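2-hydroxychromene-2-carboxylate isomerase (Pseudomonas putida, PDB 2IME) catalyses the reversible glutathione-dependent isomerization of 2-hydroxychromene-2-carboxylate to trans-o-hydroxybenzylidenepyruvate in naphthalene breakdown. Local coordinates at residues Y6-S11 against A36-R41. Numbering follows the deposited sequence.
Sequences YFDFLS and AIDLAR. With GSH (glutathione), chain E.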
loop_
_atom_site.group_PDB
_atom_site.type_symbol
_atom_site.label_atom_id
_atom_site.label_comp_id
_atom_site.label_asym_id
_atom_site.label_seq_id
_atom_site.Cartn_x
_atom_site.Cartn_y
_atom_site.Cartn_z
ATOM N N TYR A 6 -10.090 3.258 12.385
ATOM C CA TYR A 6 -9.953 1.878 12.886
ATOM C C TYR A 6 -8.469 1.511 12.929
ATOM O O TYR A 6 -7.750 1.597 11.906
ATOM C CB TYR A 6 -10.664 0.877 11.985
ATOM C CG TYR A 6 -12.142 1.055 11.975
ATOM C CD1 TYR A 6 -12.733 2.059 11.156
ATOM C CD2 TYR A 6 -12.915 0.379 12.853
ATOM C CE1 TYR A 6 -14.147 2.269 11.189
ATOM C CE2 TYR A 6 -14.324 0.580 12.900
ATOM C CZ TYR A 6 -14.888 1.548 12.057
ATOM O OH TYR A 6 -16.277 1.756 12.108
ATOM N N PHE A 7 -8.020 1.022 14.083
ATOM C CA PHE A 7 -6.608 0.756 14.223
ATOM C C PHE A 7 -6.379 -0.429 15.220
ATOM O O PHE A 7 -7.299 -0.867 15.877
ATOM C CB PHE A 7 -5.868 2.020 14.743
ATOM C CG PHE A 7 -6.302 2.393 16.168
ATOM C CD1 PHE A 7 -5.669 1.820 17.275
ATOM C CD2 PHE A 7 -7.439 3.135 16.367
ATOM C CE1 PHE A 7 -6.134 2.095 18.618
ATOM C CE2 PHE A 7 -7.907 3.436 17.715
ATOM C CZ PHE A 7 -7.259 2.888 18.814
ATOM N N ASP A 8 -5.139 -0.918 15.266
ATOM C CA ASP A 8 -4.695 -1.976 16.180
ATOM C C ASP A 8 -3.300 -1.477 16.589
ATOM O O ASP A 8 -2.489 -1.093 15.729
ATOM C CB ASP A 8 -4.645 -3.351 15.446
ATOM C CG ASP A 8 -4.231 -4.491 16.363
ATOM O OD1 ASP A 8 -3.423 -4.259 17.315
ATOM O OD2 ASP A 8 -4.678 -5.625 16.120
ATOM N N PHE A 9 -3.028 -1.398 17.904
ATOM C CA PHE A 9 -1.731 -0.863 18.306
ATOM C C PHE A 9 -0.558 -1.677 17.796
ATOM O O PHE A 9 0.601 -1.195 17.883
ATOM C CB PHE A 9 -1.620 -0.674 19.820
ATOM C CG PHE A 9 -2.487 0.369 20.365
ATOM C CD1 PHE A 9 -2.219 1.697 20.062
ATOM C CD2 PHE A 9 -3.570 0.046 21.248
ATOM C CE1 PHE A 9 -3.005 2.765 20.636
ATOM C CE2 PHE A 9 -4.375 1.107 21.778
ATOM C CZ PHE A 9 -4.080 2.453 21.484
ATOM N N LEU A 10 -0.774 -2.917 17.338
ATOM C CA LEU A 10 0.357 -3.611 16.708
ATOM C C LEU A 10 0.822 -3.064 15.347
ATOM O O LEU A 10 1.878 -3.494 14.824
ATOM C CB LEU A 10 0.096 -5.145 16.617
ATOM C CG LEU A 10 -0.945 -5.716 15.670
ATOM C CD1 LEU A 10 -0.514 -5.461 14.229
ATOM C CD2 LEU A 10 -0.893 -7.312 15.865
ATOM N N SER A 11 0.049 -2.128 14.774
ATOM C CA SER A 11 0.301 -1.700 13.373
ATOM C C SER A 11 1.170 -0.397 13.286
ATOM O O SER A 11 0.691 0.650 13.660
ATOM C CB SER A 11 -1.089 -1.409 12.764
ATOM O OG SER A 11 -0.956 -0.834 11.461
ATOM N N ALA A 36 -10.426 0.710 18.426
ATOM C CA ALA A 36 -9.337 -0.252 18.564
ATOM C C ALA A 36 -9.926 -1.584 18.233
ATOM O O ALA A 36 -10.907 -2.020 18.837
ATOM C CB ALA A 36 -8.768 -0.255 19.966
ATOM N N ILE A 37 -9.372 -2.238 17.225
ATOM C CA ILE A 37 -9.854 -3.563 16.842
ATOM C C ILE A 37 -8.775 -4.607 16.654
ATOM O O ILE A 37 -7.562 -4.296 16.570
ATOM C CB ILE A 37 -10.732 -3.511 15.485
ATOM C CG1 ILE A 37 -9.821 -2.968 14.354
ATOM C CG2 ILE A 37 -11.939 -2.581 15.646
ATOM C CD1 ILE A 37 -10.478 -3.157 12.900
ATOM N N ASP A 38 -9.221 -5.872 16.604
ATOM C CA ASP A 38 -8.301 -7.001 16.503
ATOM C C ASP A 38 -7.969 -7.302 15.023
ATOM O O ASP A 38 -8.777 -7.950 14.305
ATOM C CB ASP A 38 -8.915 -8.208 17.193
ATOM C CG ASP A 38 -7.945 -9.374 17.326
ATOM O OD1 ASP A 38 -6.907 -9.428 16.645
ATOM O OD2 ASP A 38 -8.235 -10.325 18.105
ATOM N N LEU A 39 -6.813 -6.803 14.580
ATOM C CA LEU A 39 -6.418 -6.989 13.155
ATOM C C LEU A 39 -6.460 -8.507 12.848
ATOM O O LEU A 39 -6.953 -8.920 11.808
ATOM C CB LEU A 39 -5.025 -6.410 12.898
ATOM C CG LEU A 39 -4.515 -6.746 11.461
ATOM C CD1 LEU A 39 -5.467 -6.349 10.335
ATOM C CD2 LEU A 39 -3.099 -6.256 11.288
ATOM N N ALA A 40 -5.971 -9.349 13.772
ATOM C CA ALA A 40 -5.964 -10.781 13.553
ATOM C C ALA A 40 -7.327 -11.341 13.231
ATOM O O ALA A 40 -7.479 -12.137 12.295
ATOM C CB ALA A 40 -5.295 -11.566 14.778
ATOM N N ARG A 41 -8.319 -10.933 14.018
ATOM C CA ARG A 41 -9.651 -11.417 13.807
ATOM C C ARG A 41 -10.242 -10.906 12.490
ATOM O O ARG A 41 -10.910 -11.616 11.723
ATOM C CB ARG A 41 -10.531 -11.009 14.986
ATOM C CG ARG A 41 -10.433 -11.978 16.135
ATOM C CD ARG A 41 -11.666 -11.974 17.056
ATOM N NE ARG A 41 -11.984 -10.658 17.613
ATOM C CZ ARG A 41 -11.452 -10.135 18.720
ATOM N NH1 ARG A 41 -10.546 -10.821 19.398
ATOM N NH2 ARG A 41 -11.817 -8.916 19.143
HETATM N N1 GSH E . 0.131 0.831 2.122
HETATM C CA1 GSH E . -0.141 0.833 3.554
HETATM C C1 GSH E . -0.020 2.169 4.296
HETATM O O11 GSH E . -0.584 2.384 5.405
HETATM O O12 GSH E . 0.894 2.798 3.787
HETATM C CB1 GSH E . -0.426 -0.532 4.150
HETATM C CG1 GSH E . -1.086 -0.640 5.515
HETATM C CD1 GSH E . -0.938 -2.093 6.006
HETATM O OE1 GSH E . -0.041 -2.827 5.414
HETATM N N2 GSH E . -1.631 -2.495 7.042
HETATM C CA2 GSH E . -1.529 -3.809 7.658
HETATM C C2 GSH E . -2.755 -4.514 7.231
HETATM O O2 GSH E . -4.007 -3.949 7.411
HETATM C CB2 GSH E . -1.356 -3.563 9.179
HETATM S SG2 GSH E . 0.018 -2.406 9.591
HETATM N N3 GSH E . -2.628 -5.726 6.695
HETATM C CA3 GSH E . -3.829 -6.403 6.173
HETATM C C3 GSH E . -3.737 -6.613 4.665
HETATM O O31 GSH E . -4.758 -7.011 4.037
HETATM O O32 GSH E . -2.659 -6.462 4.028
HETATM O O HOH W 1 -4.427 -8.264 16.510
#
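Ala-36 is the small bump against one face of the Phe-7 ring. Its CA stands 4.0 Å from the ring centroid in a CH-pi contact, and its CB meets CZ at the rim. Phe-7 CG sits between the backbone N and the carbonyl carbon (chi1 65°), which lays the ring against Ala-36 on their shared face of the sheet. Ile-37 N donates a nearly straight hydrogen bond to Phe-7 O, 2.8 Å. Next along, Ile-37 lays CD1 beside Tyr-6 CB (4.1 Å) and brings CG2 to the edge of the Tyr-6 ring; Ala-160 of helix 147-162 packs on both residues. These are the parallel ends of strands 2-7 and 31-36 in the thioredoxin-like domain of this GST-superfamily enzyme, where both segments leave the sheet near the glutathione site. Asp-8 reaches from its own turn to the start of helix 39-46. Its OD2 takes Leu-39 N on the anti lone pair, 2.9 Å, and one water joins it to Asp-38 OD1. OD1 accepts Leu-10 N in an Asx turn, and also hydrogen-bonds to Ser-86 OG and Asn-90 ND2. With Asp-8 cut back to alanine, Leu-39 N and Leu-10 N would probably lose their carboxylate acceptor and a gap would open beside Leu-39. Further out, the side chains of Leu-10 and Leu-39 cross at about a right angle, CD1 of Leu-10 4.0 Å from CD2 of Leu-39. The same CD2 packs on glutathione CB2, 3.8 Å, while OG of Ser-11, the inferred nucleophile, lies 2.6 Å from glutathione SG2.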